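Long-range contacts in RsfP (Uncultured bacterium, PDB 4GLJ), which probably cleaves methylthioadenosine with phosphate, as a methylthioadenosine phosphorylase of the phosphorylase superfamily, and binds the dye rhodamine B: residues Ala158-Gly163 against Ala246-Gln251; Ala148-Arg153 against Lys254-Leu259; Ile16-Gly21 against Val57-Leu62; Arg91-Val96 against Ile212-Leu217. All blocks are in the same frame, centred on the assembly; numbering follows the deposited sequence.

Contact 1. Residues Ala158-Gly163 against Ala246-Gln251; sequences ADIADG and ADNAQQ
Ile160 holds CG2 anti to its backbone N and CG1 beside it (chi1 -56°), a setting in which both branches meet Asn248 on the helix opposite. Asn248 has CG anti to its own carbonyl carbon (chi1 -73°), which carries the amide over to the loop. The methyl CG2 of Ile160 lies 3.5 Å from CG of Asn248 and nearly as close to ND2, so an apolar methyl rests against the flat amide group. The other branch of Ile160 ends at CD1, 3.7 Å from the backbone O of Asn248 and 4.0 Å from CB of Gln251. Here a loop between helix 145-157 and strand 165-167 leans on the long helix 237-263 at the surface of a phosphorylase-superfamily domain. Ala158, just before Asp159 with its positive phi, packs CB 4.1 Å from CB of Gln251. The link between the polar groups is indirect: a water accepts from Ala161 N at 2.9 Å and donates to Asn248 OD1 at 3.2 Å. Asp162 adds only a loose touch of CB near Asn248 ND2, while its carboxylate OD2 forms a salt bridge with Lys244, a turn before Asn248 on the same helix.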
loop_
_atom_site.group_PDB
_atom_site.type_symbol
_atom_site.label_atom_id
_atom_site.label_comp_id
_atom_site.label_asym_id
_atom_site.label_seq_id
_atom_site.Cartn_x
_atom_site.Cartn_y
_atom_site.Cartn_z
ATOM N N ALA A 158 -4.770 -32.942 20.160
ATOM C CA ALA A 158 -3.993 -33.633 19.137
ATOM C C ALA A 158 -2.717 -34.223 19.738
ATOM O O ALA A 158 -2.035 -35.023 19.096
ATOM C CB ALA A 158 -3.656 -32.634 18.050
ATOM N N ASP A 159 -2.366 -33.789 20.953
ATOM C CA ASP A 159 -1.134 -34.257 21.631
ATOM C C ASP A 159 0.146 -34.204 20.751
ATOM O O ASP A 159 0.833 -35.229 20.545
ATOM C CB ASP A 159 -1.343 -35.669 22.224
ATOM C CG ASP A 159 -0.292 -36.034 23.291
ATOM O OD1 ASP A 159 0.524 -35.184 23.729
ATOM O OD2 ASP A 159 -0.286 -37.198 23.713
ATOM N N ILE A 160 0.464 -33.013 20.252
ATOM C CA ILE A 160 1.609 -32.782 19.363
ATOM C C ILE A 160 2.916 -32.923 20.162
ATOM O O ILE A 160 3.004 -32.454 21.289
ATOM C CB ILE A 160 1.481 -31.413 18.682
ATOM C CG1 ILE A 160 0.134 -31.316 17.916
ATOM C CG2 ILE A 160 2.687 -31.133 17.762
ATOM C CD1 ILE A 160 -0.017 -32.270 16.747
ATOM N N ALA A 161 3.903 -33.631 19.602
ATOM C CA ALA A 161 5.162 -33.934 20.306
ATOM C C ALA A 161 6.131 -32.746 20.287
ATOM O O ALA A 161 6.790 -32.464 21.267
ATOM C CB ALA A 161 5.815 -35.166 19.704
ATOM N N ASP A 162 6.207 -32.053 19.162
ATOM C CA ASP A 162 7.160 -30.993 19.012
ATOM C C ASP A 162 6.454 -29.629 19.233
ATOM O O ASP A 162 5.326 -29.464 18.778
ATOM C CB ASP A 162 7.728 -31.070 17.584
ATOM C CG ASP A 162 8.490 -32.396 17.315
ATOM O OD1 ASP A 162 8.348 -33.388 18.079
ATOM O OD2 ASP A 162 9.243 -32.440 16.324
ATOM N N GLY A 163 7.095 -28.686 19.933
ATOM C CA GLY A 163 6.600 -27.283 19.998
ATOM C C GLY A 163 5.533 -27.000 21.034
ATOM O O GLY A 163 5.222 -27.855 21.834
ATOM N N ALA A 246 3.303 -29.151 8.691
ATOM C CA ALA A 246 2.163 -29.623 7.923
ATOM C C ALA A 246 1.563 -30.956 8.488
ATOM O O ALA A 246 0.335 -31.085 8.659
ATOM C CB ALA A 246 2.550 -29.778 6.449
ATOM N N ASP A 247 2.403 -31.943 8.773
ATOM C CA ASP A 247 1.832 -33.151 9.391
ATOM C C ASP A 247 1.229 -32.980 10.819
ATOM O O ASP A 247 0.169 -33.545 11.135
ATOM C CB ASP A 247 2.826 -34.281 9.427
ATOM C CG ASP A 247 2.219 -35.516 10.082
ATOM O OD1 ASP A 247 1.108 -35.956 9.637
ATOM O OD2 ASP A 247 2.824 -35.993 11.074
ATOM N N ASN A 248 1.881 -32.194 11.679
ATOM C CA ASN A 248 1.273 -31.763 12.949
ATOM C C ASN A 248 -0.062 -31.035 12.718
ATOM O O ASN A 248 -1.069 -31.318 13.376
ATOM C CB ASN A 248 2.258 -30.893 13.742
ATOM C CG ASN A 248 3.391 -31.694 14.345
ATOM O OD1 ASN A 248 3.252 -32.909 14.555
ATOM N ND2 ASN A 248 4.534 -31.026 14.638
ATOM N N ALA A 249 -0.086 -30.134 11.736
ATOM C CA ALA A 249 -1.308 -29.401 11.395
ATOM C C ALA A 249 -2.461 -30.340 11.059
ATOM O O ALA A 249 -3.549 -30.136 11.562
ATOM C CB ALA A 249 -1.081 -28.378 10.279
ATOM N N GLN A 250 -2.218 -31.396 10.271
ATOM C CA GLN A 250 -3.261 -32.373 9.979
ATOM C C GLN A 250 -3.919 -32.974 11.235
ATOM O O GLN A 250 -5.159 -33.139 11.259
ATOM C CB GLN A 250 -2.736 -33.542 9.110
ATOM C CG GLN A 250 -2.135 -33.118 7.775
ATOM C CD GLN A 250 -3.173 -32.744 6.714
ATOM O OE1 GLN A 250 -4.398 -32.839 6.940
ATOM N NE2 GLN A 250 -2.689 -32.320 5.540
ATOM N N GLN A 251 -3.109 -33.292 12.253
ATOM C CA GLN A 251 -3.673 -33.821 13.528
ATOM C C GLN A 251 -4.540 -32.792 14.231
ATOM O O GLN A 251 -5.658 -33.093 14.715
ATOM C CB GLN A 251 -2.580 -34.350 14.481
ATOM C CG GLN A 251 -1.624 -35.334 13.852
ATOM C CD GLN A 251 -2.363 -36.417 13.087
ATOM O OE1 GLN A 251 -3.379 -36.965 13.572
ATOM N NE2 GLN A 251 -1.865 -36.735 11.881
HETATM O O HOH W 1 3.384 -34.913 17.023
#

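Contact 2. Residues Ala148-Arg153 against Lys254-Leu259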
loop_
_atom_site.group_PDB
_atom_site.type_symbol
_atom_site.label_atom_id
_atom_site.label_comp_id
_atom_site.label_asym_id
_atom_site.label_seq_id
_atom_site.Cartn_x
_atom_site.Cartn_y
_atom_site.Cartn_z
ATOM N N ALA A 148 -11.142 -19.747 17.028
ATOM C CA ALA A 148 -9.820 -19.711 17.664
ATOM C C ALA A 148 -9.811 -20.487 18.973
ATOM O O ALA A 148 -8.868 -21.238 19.221
ATOM C CB ALA A 148 -9.333 -18.264 17.927
ATOM N N ASP A 149 -10.837 -20.330 19.824
ATOM C CA ASP A 149 -10.853 -21.151 21.033
ATOM C C ASP A 149 -10.885 -22.661 20.727
ATOM O O ASP A 149 -10.283 -23.451 21.487
ATOM C CB ASP A 149 -11.986 -20.769 21.972
ATOM C CG ASP A 149 -12.024 -21.671 23.194
ATOM O OD1 ASP A 149 -11.050 -21.625 24.020
ATOM O OD2 ASP A 149 -12.999 -22.485 23.274
ATOM N N ILE A 150 -11.682 -23.057 19.716
ATOM C CA ILE A 150 -11.695 -24.475 19.261
ATOM C C ILE A 150 -10.281 -24.905 18.819
ATOM O O ILE A 150 -9.829 -26.007 19.180
ATOM C CB ILE A 150 -12.736 -24.721 18.151
ATOM C CG1 ILE A 150 -14.115 -24.887 18.813
ATOM C CG2 ILE A 150 -12.399 -25.960 17.322
ATOM C CD1 ILE A 150 -15.294 -24.910 17.897
ATOM N N LEU A 151 -9.568 -24.031 18.069
ATOM C CA LEU A 151 -8.244 -24.396 17.650
ATOM C C LEU A 151 -7.272 -24.679 18.783
ATOM O O LEU A 151 -6.446 -25.586 18.646
ATOM C CB LEU A 151 -7.629 -23.406 16.631
ATOM C CG LEU A 151 -8.414 -23.378 15.308
ATOM C CD1 LEU A 151 -7.982 -22.117 14.508
ATOM C CD2 LEU A 151 -8.137 -24.639 14.490
ATOM N N ILE A 152 -7.318 -23.871 19.843
ATOM C CA ILE A 152 -6.530 -24.037 21.012
ATOM C C ILE A 152 -6.829 -25.395 21.652
ATOM O O ILE A 152 -5.900 -26.098 22.021
ATOM C CB ILE A 152 -6.802 -22.880 22.048
ATOM C CG1 ILE A 152 -6.276 -21.530 21.518
ATOM C CG2 ILE A 152 -6.131 -23.183 23.346
ATOM C CD1 ILE A 152 -6.923 -20.305 22.213
ATOM N N ARG A 153 -8.106 -25.743 21.815
ATOM C CA ARG A 153 -8.428 -27.019 22.505
ATOM C C ARG A 153 -8.099 -28.190 21.539
ATOM O O ARG A 153 -7.671 -29.245 21.991
ATOM C CB ARG A 153 -9.876 -27.036 22.947
ATOM C CG ARG A 153 -10.120 -26.056 24.077
ATOM C CD ARG A 153 -11.532 -26.123 24.596
ATOM N NE ARG A 153 -12.438 -25.416 23.704
ATOM C CZ ARG A 153 -13.461 -25.992 23.080
ATOM N NH1 ARG A 153 -13.717 -27.283 23.260
ATOM N NH2 ARG A 153 -14.234 -25.248 22.302
ATOM N N LYS A 254 -7.835 -32.447 12.283
ATOM C CA LYS A 254 -8.725 -33.598 12.654
ATOM C C LYS A 254 -9.519 -33.294 13.937
ATOM O O LYS A 254 -10.743 -33.364 13.962
ATOM C CB LYS A 254 -7.937 -34.927 12.749
ATOM C CG LYS A 254 -7.871 -35.579 11.398
ATOM C CD LYS A 254 -7.076 -36.895 11.310
ATOM C CE LYS A 254 -5.619 -36.591 10.987
ATOM N NZ LYS A 254 -4.974 -37.724 10.272
ATOM N N GLN A 255 -8.810 -32.880 14.974
ATOM C CA GLN A 255 -9.425 -32.520 16.251
ATOM C C GLN A 255 -10.359 -31.322 16.174
ATOM O O GLN A 255 -11.428 -31.335 16.797
ATOM C CB GLN A 255 -8.349 -32.284 17.309
ATOM C CG GLN A 255 -7.492 -33.502 17.683
ATOM C CD GLN A 255 -8.287 -34.722 18.138
ATOM O OE1 GLN A 255 -9.347 -34.629 18.738
ATOM N NE2 GLN A 255 -7.781 -35.872 17.796
ATOM N N ALA A 256 -9.988 -30.297 15.374
ATOM C CA ALA A 256 -10.768 -29.091 15.245
ATOM C C ALA A 256 -12.066 -29.319 14.479
ATOM O O ALA A 256 -13.106 -28.819 14.894
ATOM C CB ALA A 256 -9.939 -27.965 14.541
ATOM N N VAL A 257 -12.015 -30.122 13.414
ATOM C CA VAL A 257 -13.212 -30.426 12.680
ATOM C C VAL A 257 -14.232 -31.133 13.641
ATOM O O VAL A 257 -15.429 -30.782 13.709
ATOM C CB VAL A 257 -12.911 -31.314 11.448
ATOM C CG1 VAL A 257 -14.203 -31.842 10.857
ATOM C CG2 VAL A 257 -12.097 -30.563 10.369
ATOM N N ALA A 258 -13.713 -32.045 14.452
ATOM C CA ALA A 258 -14.570 -32.746 15.409
ATOM C C ALA A 258 -15.279 -31.753 16.343
ATOM O O ALA A 258 -16.488 -31.838 16.525
ATOM C CB ALA A 258 -13.796 -33.816 16.185
ATOM N N LEU A 259 -14.543 -30.804 16.894
ATOM C CA LEU A 259 -15.115 -29.860 17.824
ATOM C C LEU A 259 -16.114 -28.910 17.178
ATOM O O LEU A 259 -17.122 -28.551 17.805
ATOM C CB LEU A 259 -13.998 -29.064 18.493
ATOM C CG LEU A 259 -13.171 -29.945 19.434
ATOM C CD1 LEU A 259 -11.856 -29.291 19.856
ATOM C CD2 LEU A 259 -13.968 -30.372 20.661
#
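Ile150 and Leu259 lie alongside one another, pointing opposite ways, and this pair makes up much of the interface. The methyl CG2 of Ile150 enters the dip between Ala256 and Leu259, 3.7 Å from CB of Leu259 and 3.8 Å from the backbone O of Ala256. Leu259 returns the fit by laying CD1 3.9 Å from the backbone O of Ile150. At Ala256 the small side chain leaves a shallow place on the helix, and CD2 of Leu151 fills it, 3.8 Å from CB. Leu151 sets out away from the other helix, yet its branched end reaches back to make this touch. Helices 145-157 and 237-263 thus pack side by side in the phosphorylase-type alpha/beta fold, their short segments 8.7 Å apart at an angle of 130°, with Leu151 also resting on Ile113 of strand 111-119. Arg153 approaches Leu259 at a slant, NH1 standing 4.0 Å from CD2. Asp149, one turn back, holds the guanidinium side-on, as NE and NH2 both reach OD2 from the same face of the carboxylate, NE at 3.0 Å. An alanine in place of Arg153 would probably leave Asp149 and Glu263, the partner of NH2 on helix 237-263, without their shared positive mate and uncover CD2 of Leu259. Val257 turns from this interface to Val57 and Val59 of the sheet.

Contact 3. Residues Ile16-Gly21 against Val57-Leu62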
loop_
_atom_site.group_PDB
_atom_site.type_symbol
_atom_site.label_atom_id
_atom_site.label_comp_id
_atom_site.label_asym_id
_atom_site.label_seq_id
_atom_site.Cartn_x
_atom_site.Cartn_y
_atom_site.Cartn_z
ATOM N N ILE A 16 -17.961 -26.873 6.863
ATOM C CA ILE A 16 -16.627 -26.582 7.389
ATOM C C ILE A 16 -15.623 -26.712 6.238
ATOM O O ILE A 16 -15.741 -27.668 5.449
ATOM C CB ILE A 16 -16.200 -27.639 8.437
ATOM C CG1 ILE A 16 -17.197 -27.656 9.602
ATOM C CG2 ILE A 16 -14.752 -27.313 8.950
ATOM C CD1 ILE A 16 -17.052 -28.910 10.496
ATOM N N ALA A 17 -14.691 -25.752 6.131
ATOM C CA ALA A 17 -13.650 -25.775 5.110
ATOM C C ALA A 17 -12.301 -25.553 5.701
ATOM O O ALA A 17 -12.125 -24.792 6.660
ATOM C CB ALA A 17 -13.953 -24.757 4.019
ATOM N N ILE A 18 -11.317 -26.237 5.137
ATOM C CA ILE A 18 -9.952 -26.020 5.507
ATOM C C ILE A 18 -9.261 -25.410 4.265
ATOM O O ILE A 18 -9.339 -25.983 3.150
ATOM C CB ILE A 18 -9.265 -27.336 5.844
ATOM C CG1 ILE A 18 -10.058 -28.130 6.924
ATOM C CG2 ILE A 18 -7.785 -27.149 6.213
ATOM C CD1 ILE A 18 -10.197 -27.342 8.237
ATOM N N ILE A 19 -8.549 -24.282 4.476
ATOM C CA ILE A 19 -7.793 -23.655 3.394
ATOM C C ILE A 19 -6.377 -23.928 3.751
ATOM O O ILE A 19 -5.847 -23.463 4.778
ATOM C CB ILE A 19 -8.048 -22.118 3.225
ATOM C CG1 ILE A 19 -9.514 -21.862 2.953
ATOM C CG2 ILE A 19 -7.098 -21.589 2.113
ATOM C CD1 ILE A 19 -9.884 -20.385 2.800
ATOM N N GLY A 20 -5.736 -24.781 2.928
ATOM C CA GLY A 20 -4.410 -25.242 3.230
ATOM C C GLY A 20 -3.296 -24.405 2.578
ATOM O O GLY A 20 -3.304 -24.267 1.323
ATOM N N GLY A 21 -2.328 -23.949 3.404
ATOM C CA GLY A 21 -1.171 -23.108 3.047
ATOM C C GLY A 21 0.026 -23.886 2.562
ATOM O O GLY A 21 -0.124 -25.042 2.107
ATOM N N VAL A 57 -18.065 -36.415 9.177
ATOM C CA VAL A 57 -18.281 -34.984 9.010
ATOM C C VAL A 57 -17.721 -34.560 7.635
ATOM O O VAL A 57 -16.557 -34.795 7.362
ATOM C CB VAL A 57 -17.500 -34.159 10.060
ATOM C CG1 VAL A 57 -17.730 -32.654 9.853
ATOM C CG2 VAL A 57 -17.828 -34.591 11.483
ATOM N N THR A 58 -18.545 -33.967 6.780
ATOM C CA THR A 58 -18.105 -33.497 5.460
ATOM C C THR A 58 -17.286 -32.214 5.613
ATOM O O THR A 58 -17.725 -31.271 6.282
ATOM C CB THR A 58 -19.329 -33.243 4.547
ATOM O OG1 THR A 58 -19.988 -34.492 4.339
ATOM C CG2 THR A 58 -18.925 -32.675 3.191
ATOM N N VAL A 59 -16.087 -32.194 5.029
ATOM C CA VAL A 59 -15.208 -31.011 5.097
ATOM C C VAL A 59 -14.817 -30.674 3.650
ATOM O O VAL A 59 -14.661 -31.588 2.840
ATOM C CB VAL A 59 -13.950 -31.393 5.877
ATOM C CG1 VAL A 59 -13.034 -30.231 5.931
ATOM C CG2 VAL A 59 -14.305 -31.803 7.312
ATOM N N ALA A 60 -14.704 -29.380 3.322
ATOM C CA ALA A 60 -14.143 -28.939 2.031
ATOM C C ALA A 60 -12.669 -28.536 2.239
ATOM O O ALA A 60 -12.349 -27.805 3.180
ATOM C CB ALA A 60 -14.940 -27.746 1.507
ATOM N N PHE A 61 -11.781 -29.003 1.371
ATOM C CA PHE A 61 -10.346 -28.719 1.494
ATOM C C PHE A 61 -9.948 -27.948 0.217
ATOM O O PHE A 61 -10.242 -28.403 -0.912
ATOM C CB PHE A 61 -9.453 -29.983 1.601
ATOM C CG PHE A 61 -7.978 -29.636 1.677
ATOM C CD1 PHE A 61 -7.438 -29.084 2.860
ATOM C CD2 PHE A 61 -7.142 -29.735 0.542
ATOM C CE1 PHE A 61 -6.087 -28.695 2.923
ATOM C CE2 PHE A 61 -5.786 -29.330 0.601
ATOM C CZ PHE A 61 -5.262 -28.831 1.793
ATOM N N LEU A 62 -9.353 -26.776 0.406
ATOM C CA LEU A 62 -8.941 -25.933 -0.758
ATOM C C LEU A 62 -7.427 -25.660 -0.553
ATOM O O LEU A 62 -7.031 -25.187 0.509
ATOM C CB LEU A 62 -9.739 -24.634 -0.751
ATOM C CG LEU A 62 -9.342 -23.594 -1.825
ATOM C CD1 LEU A 62 -9.163 -24.347 -3.146
ATOM C CD2 LEU A 62 -10.465 -22.584 -1.976
#
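Ile18 grips the neighbouring strand through both its backbone N, which donates to Ala60 O at 2.7 Å, and its O, which accepts from Leu62 N at 2.9 Å. The ladder is extended at one end by Ala60 N to Ile16 O (2.9 Å) and at the other by Gly20 N to Leu62 O (2.8 Å). All four bonds are fairly straight, between 162° and 168° at the hydrogen, and the two strands run parallel. Ala17 approaches the same acceptor as Ile18, its CA 3.1 Å from Ala60 O in a CA-H...O contact. Outside the backbone, Ile18, Val59 and Phe61 share one face of the sheet. CG1 of Ile18 meets CG1 of Val59 at 3.8 Å, while its CG2, anti to the backbone N, lies 3.9 Å from CD1 of Phe61. The ring of Phe61 leans across toward Gly20, with CE1 3.9 Å from Gly20 CA; the ring occupies the space a CB at Gly20 would need, consistent with glycine there. On the other face Ala17 and Ala60 pair their methyls. Helix 237-263 covers the Ile18 side, and helix 78-87 the Ala17 side. Strand 16-20 also bonds to strand 92-101 through Ala17 and Ile19, so it is an inner strand whose backbone polar groups are served by both neighbours, consistent with the apolar residues on both its faces in the helix-flanked sheet of the phosphorylase-superfamily fold.

Contact 4. Residues Arg91-Val96 against Ile212-Leu217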
loop_
_atom_site.group_PDB
_atom_site.type_symbol
_atom_site.label_atom_id
_atom_site.label_comp_id
_atom_site.label_asym_id
_atom_site.label_seq_id
_atom_site.Cartn_x
_atom_site.Cartn_y
_atom_site.Cartn_z
ATOM N N ARG A 91 -19.816 -22.542 6.701
ATOM C CA ARG A 91 -20.121 -21.608 7.760
ATOM C C ARG A 91 -18.857 -21.371 8.587
ATOM O O ARG A 91 -18.773 -20.393 9.313
ATOM C CB ARG A 91 -21.223 -22.217 8.641
ATOM C CG ARG A 91 -22.537 -22.395 7.867
ATOM C CD ARG A 91 -23.543 -23.240 8.628
ATOM N NE ARG A 91 -23.749 -22.690 9.950
ATOM C CZ ARG A 91 -23.644 -23.356 11.081
ATOM N NH1 ARG A 91 -23.385 -24.650 11.102
ATOM N NH2 ARG A 91 -23.810 -22.695 12.190
ATOM N N TYR A 92 -17.907 -22.303 8.469
ATOM C CA TYR A 92 -16.651 -22.193 9.259
ATOM C C TYR A 92 -15.469 -22.474 8.384
ATOM O O TYR A 92 -15.452 -23.451 7.691
ATOM C CB TYR A 92 -16.570 -23.182 10.430
ATOM C CG TYR A 92 -17.776 -23.092 11.406
ATOM C CD1 TYR A 92 -17.836 -22.105 12.412
ATOM C CD2 TYR A 92 -18.876 -23.942 11.238
ATOM C CE1 TYR A 92 -18.927 -22.031 13.291
ATOM C CE2 TYR A 92 -20.002 -23.881 12.094
ATOM C CZ TYR A 92 -19.998 -22.940 13.117
ATOM O OH TYR A 92 -21.083 -22.889 13.953
ATOM N N ILE A 93 -14.466 -21.574 8.422
ATOM C CA ILE A 93 -13.155 -21.814 7.735
ATOM C C ILE A 93 -12.019 -21.819 8.746
ATOM O O ILE A 93 -11.943 -20.925 9.593
ATOM C CB ILE A 93 -12.833 -20.695 6.681
ATOM C CG1 ILE A 93 -13.860 -20.814 5.552
ATOM C CG2 ILE A 93 -11.408 -20.851 6.125
ATOM C CD1 ILE A 93 -13.786 -19.645 4.549
ATOM N N VAL A 94 -11.152 -22.825 8.635
ATOM C CA VAL A 94 -9.872 -22.799 9.286
ATOM C C VAL A 94 -8.819 -22.632 8.195
ATOM O O VAL A 94 -8.634 -23.460 7.337
ATOM C CB VAL A 94 -9.551 -24.077 10.113
ATOM C CG1 VAL A 94 -8.158 -23.948 10.782
ATOM C CG2 VAL A 94 -10.614 -24.235 11.206
ATOM N N SER A 95 -8.059 -21.563 8.303
ATOM C CA SER A 95 -6.961 -21.275 7.360
ATOM C C SER A 95 -5.693 -21.806 8.055
ATOM O O SER A 95 -5.421 -21.525 9.232
ATOM C CB SER A 95 -6.798 -19.737 7.264
ATOM O OG SER A 95 -5.414 -19.459 6.935
ATOM N N VAL A 96 -4.919 -22.564 7.338
ATOM C CA VAL A 96 -3.750 -23.150 7.898
ATOM C C VAL A 96 -2.593 -22.581 7.134
ATOM O O VAL A 96 -2.504 -22.814 5.923
ATOM C CB VAL A 96 -3.759 -24.689 7.792
ATOM C CG1 VAL A 96 -2.457 -25.192 8.429
ATOM C CG2 VAL A 96 -5.022 -25.285 8.484
ATOM N N ILE A 212 -18.862 -15.798 6.817
ATOM C CA ILE A 212 -18.284 -17.091 7.199
ATOM C C ILE A 212 -17.295 -16.887 8.335
ATOM O O ILE A 212 -16.436 -16.010 8.246
ATOM C CB ILE A 212 -17.527 -17.737 6.030
ATOM C CG1 ILE A 212 -18.423 -17.961 4.821
ATOM C CG2 ILE A 212 -16.833 -19.040 6.467
ATOM C CD1 ILE A 212 -17.694 -18.368 3.511
ATOM N N ALA A 213 -17.391 -17.687 9.384
ATOM C CA ALA A 213 -16.525 -17.572 10.518
ATOM C C ALA A 213 -15.182 -18.085 10.092
ATOM O O ALA A 213 -15.076 -19.092 9.422
ATOM C CB ALA A 213 -17.091 -18.382 11.718
ATOM N N TYR A 214 -14.132 -17.364 10.453
ATOM C CA TYR A 214 -12.838 -17.609 9.853
ATOM C C TYR A 214 -11.824 -17.393 10.939
ATOM O O TYR A 214 -11.830 -16.360 11.639
ATOM C CB TYR A 214 -12.563 -16.635 8.700
ATOM C CG TYR A 214 -11.159 -16.698 8.055
ATOM C CD1 TYR A 214 -10.058 -16.047 8.684
ATOM C CD2 TYR A 214 -10.977 -17.302 6.833
ATOM C CE1 TYR A 214 -8.785 -16.085 8.137
ATOM C CE2 TYR A 214 -9.710 -17.369 6.241
ATOM C CZ TYR A 214 -8.619 -16.739 6.897
ATOM O OH TYR A 214 -7.371 -16.733 6.268
ATOM N N ALA A 215 -10.944 -18.390 11.108
ATOM C CA ALA A 215 -9.796 -18.233 12.020
ATOM C C ALA A 215 -8.561 -18.934 11.455
ATOM O O ALA A 215 -8.646 -19.722 10.498
ATOM C CB ALA A 215 -10.102 -18.673 13.466
ATOM N N THR A 216 -7.403 -18.677 12.062
ATOM C CA THR A 216 -6.129 -19.102 11.423
ATOM C C THR A 216 -5.376 -20.017 12.400
ATOM O O THR A 216 -5.283 -19.716 13.574
ATOM C CB THR A 216 -5.264 -17.862 11.100
ATOM O OG1 THR A 216 -5.942 -17.114 10.040
ATOM C CG2 THR A 216 -3.875 -18.291 10.555
ATOM N N LEU A 217 -4.919 -21.137 11.880
ATOM C CA LEU A 217 -3.915 -21.936 12.573
ATOM C C LEU A 217 -2.531 -21.656 11.870
ATOM O O LEU A 217 -2.298 -22.104 10.746
ATOM C CB LEU A 217 -4.287 -23.429 12.451
ATOM C CG LEU A 217 -3.273 -24.454 13.001
ATOM C CD1 LEU A 217 -3.168 -24.256 14.503
ATOM C CD2 LEU A 217 -3.703 -25.886 12.690
#
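Ile93 donates its backbone N to Ala213 O at 2.7 Å and accepts from Ala215 N, two rungs of a parallel strand pair in the central sheet of the phosphorylase fold. Three more bonds complete the ladder, the straightest being Ser95 N to Ala215 O at 177°. The side chains of Ile93, Ser95 and Tyr214 lie on one face. CG1 of Ile93 packs 3.6 Å from CG2 of Ile212, and its CG2 is as far from CD2 of Tyr214. With CG anti to its backbone N (chi1 174°), the tyrosine runs its ring past Ile93 to Ser95. There the hydroxyl hydrogen-bonds Glu203, while Asn200 OD1 is bonded to both Ser95 OG and Thr216 OG1. A phenylalanine in place of Tyr214 would probably leave Glu203 without this hydroxyl partner and open a small gap beside CB of Ser95. On the other face Tyr92, whose own hydroxyl reaches Pro265 O, sets CD1 3.9 Å from CB of Ala213, and Val94 touches Leu217. Helices 145-157 and 237-263 cover this face through Leu151 and Ile253. At the Arg91 end of the ladder Ala213 N meets Arg91 O from above the carbonyl plane, 39° out of it, and that oxygen also accepts from His270 NE2.

Contacts 3 and 4 belong to one sheet: their centres lie about 9 Å apart, and strand 16-20 is bonded to strand 92-101, giving the order 57-63, 16-20, 92-101, 213-221. Contacts 1 and 2 share helix 237-263, with centres about 13 Å apart. Along the chain contact 3 closes first, and contact 4 crosses contacts 1 and 2, because strand 213-221 comes after helix 145-157 and leads toward helix 237-263. Contact 1 is nested inside the loop closed by contact 2. That long helix therefore packs on the sheet, Ala249 against Val96, while receiving helix 145-157 and its following loop, so segments distant in sequence form one layered alpha/beta domain, with contact 1 at its surface.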